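Local coordinates for Mll3558 protein (Mesorhizobium loti, PDB 3RD6) that is of unknown function but belongs to the AHA1 family of Hsp90 ATPase activator homologues, whose Bet v 1-like fold would be consistent with binding a partner or ligand, at residues Asp29-Thr32 and Val33-Arg37. Sequence-based numbering, arbitrary orientation.
Sequences DKAT and VRRWR
Thr32 meets Arg35 and Trp36 one turn further along the short helix 30-36. The guanidinium of Arg35 folds back over the backbone, laying one face across Thr32 CA, which sits 3.4 Å above its plane and toward its rim; the bend at chi3 (-64°) turns the group back this way. Its NH2 ends 3.4 Å from Thr32 OG1, while the Ala31 carbonyl lies over the same guanidinium. Beyond the segments, Arg35 NE makes a weak, long ion pair with Glu148. On the other branch of the threonine, CG2 stands 3.9 Å from Trp36 NE1, and the indole comes obliquely past the Thr32 carbonyl, with CD1 3.2 Å from Thr32 O. The indole N-H is spent on the Ala26 carbonyl of helix 20-28, and the ring meets Phe27 edge-to-face and Leu145 of helix 131-148, so Trp36 ties all three helices together.

Backbone bonds build the turn beneath these side chains. Val33 N bonds to Asp29 O at 2.9 Å and Arg34 N to Lys30 O at 2.9 Å, both i to i+4; Arg35 N then bonds to Thr32 O, three residues back, a 3-10-like step. With CG anti to the backbone N (chi1 -180°), Asp29 brings OD2 to the open amide of the first turn, where it accepts from Thr32 N at 3.1 Å, met from above the carboxylate plane, and Thr32 OG1 lies 3.0 Å from the same oxygen. Lys30, Val33 and Arg37 pack on Phe50 of strand 47-50, and Lys30 NZ hydrogen-bonds to the Phe48 carbonyl. Asp29 is thus a classic N-cap, opening the second of the two short helices that follow the first strand in the Bet v 1-like helix-grip fold.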
loop_
_atom_site.group_PDB
_atom_site.type_symbol
_atom_site.label_atom_id
_atom_site.label_comp_id
_atom_site.label_asym_id
_atom_site.label_seq_id
_atom_site.Cartn_x
_atom_site.Cartn_y
_atom_site.Cartn_z
ATOM N N ASP A 29 -14.164 -5.345 13.625
ATOM C CA ASP A 29 -14.794 -4.749 14.805
ATOM C C ASP A 29 -13.756 -4.027 15.666
ATOM O O ASP A 29 -12.886 -4.648 16.274
ATOM C CB ASP A 29 -15.492 -5.832 15.633
ATOM C CG ASP A 29 -16.154 -5.280 16.851
ATOM O OD1 ASP A 29 -17.021 -4.395 16.691
ATOM O OD2 ASP A 29 -15.804 -5.722 17.965
ATOM N N LYS A 30 -13.869 -2.708 15.725
ATOM C CA LYS A 30 -12.942 -1.875 16.484
ATOM C C LYS A 30 -12.604 -2.408 17.876
ATOM O O LYS A 30 -11.432 -2.580 18.211
ATOM C CB LYS A 30 -13.506 -0.458 16.576
ATOM C CG LYS A 30 -12.573 0.557 17.181
ATOM C CD LYS A 30 -13.099 1.950 16.917
ATOM C CE LYS A 30 -12.356 2.982 17.733
ATOM N NZ LYS A 30 -10.890 2.908 17.523
ATOM N N ALA A 31 -13.629 -2.684 18.680
ATOM C CA ALA A 31 -13.427 -3.197 20.037
ATOM C C ALA A 31 -12.575 -4.474 20.062
ATOM O O ALA A 31 -11.539 -4.533 20.737
ATOM C CB ALA A 31 -14.771 -3.457 20.696
ATOM N N THR A 32 -13.017 -5.498 19.334
ATOM C CA THR A 32 -12.273 -6.741 19.292
ATOM C C THR A 32 -10.832 -6.450 18.879
ATOM O O THR A 32 -9.882 -6.872 19.546
ATOM C CB THR A 32 -12.882 -7.740 18.294
ATOM O OG1 THR A 32 -14.171 -8.137 18.750
ATOM C CG2 THR A 32 -12.001 -8.978 18.173
ATOM N N VAL A 33 -10.675 -5.718 17.781
ATOM C CA VAL A 33 -9.349 -5.390 17.281
ATOM C C VAL A 33 -8.460 -4.841 18.386
ATOM O O VAL A 33 -7.325 -5.290 18.552
ATOM C CB VAL A 33 -9.422 -4.361 16.113
ATOM C CG1 VAL A 33 -8.041 -4.023 15.610
ATOM C CG2 VAL A 33 -10.243 -4.918 14.987
ATOM N N ARG A 34 -8.985 -3.891 19.153
ATOM C CA ARG A 34 -8.212 -3.257 20.228
ATOM C C ARG A 34 -7.766 -4.178 21.345
ATOM O O ARG A 34 -7.165 -3.717 22.305
ATOM C CB ARG A 34 -8.989 -2.090 20.851
ATOM C CG ARG A 34 -9.207 -0.901 19.921
ATOM C CD ARG A 34 -9.472 0.381 20.720
ATOM N NE ARG A 34 -8.407 0.634 21.687
ATOM C CZ ARG A 34 -8.074 1.835 22.145
ATOM N NH1 ARG A 34 -8.719 2.920 21.729
ATOM N NH2 ARG A 34 -7.079 1.949 23.015
ATOM N N ARG A 35 -8.051 -5.470 21.239
ATOM C CA ARG A 35 -7.655 -6.387 22.295
ATOM C C ARG A 35 -6.533 -7.348 21.918
ATOM O O ARG A 35 -5.776 -7.782 22.784
ATOM C CB ARG A 35 -8.879 -7.142 22.819
ATOM C CG ARG A 35 -9.968 -6.204 23.355
ATOM C CD ARG A 35 -11.030 -6.941 24.165
ATOM N NE ARG A 35 -11.779 -7.907 23.362
ATOM C CZ ARG A 35 -12.941 -7.659 22.764
ATOM N NH1 ARG A 35 -13.512 -6.468 22.871
ATOM N NH2 ARG A 35 -13.540 -8.605 22.054
ATOM N N TRP A 36 -6.402 -7.685 20.637
ATOM C CA TRP A 36 -5.314 -8.578 20.236
ATOM C C TRP A 36 -4.125 -7.874 19.569
ATOM O O TRP A 36 -3.004 -8.361 19.655
ATOM C CB TRP A 36 -5.813 -9.727 19.337
ATOM C CG TRP A 36 -6.618 -9.347 18.123
ATOM C CD1 TRP A 36 -7.928 -8.962 18.096
ATOM C CD2 TRP A 36 -6.191 -9.404 16.754
ATOM N NE1 TRP A 36 -8.346 -8.783 16.794
ATOM C CE2 TRP A 36 -7.298 -9.040 15.952
ATOM C CE3 TRP A 36 -4.978 -9.718 16.126
ATOM C CZ2 TRP A 36 -7.230 -8.997 14.554
ATOM C CZ3 TRP A 36 -4.910 -9.675 14.733
ATOM C CH2 TRP A 36 -6.028 -9.311 13.966
ATOM N N ARG A 37 -4.362 -6.727 18.934
ATOM C CA ARG A 37 -3.290 -5.977 18.284
ATOM C C ARG A 37 -2.843 -4.765 19.112
ATOM O O ARG A 37 -1.649 -4.462 19.195
ATOM C CB ARG A 37 -3.742 -5.477 16.921
ATOM C CG ARG A 37 -4.118 -6.544 15.928
ATOM C CD ARG A 37 -4.888 -5.888 14.808
ATOM N NE ARG A 37 -4.347 -4.552 14.567
ATOM C CZ ARG A 37 -4.919 -3.650 13.785
ATOM N NH1 ARG A 37 -6.058 -3.939 13.167
ATOM N NH2 ARG A 37 -4.347 -2.470 13.622
#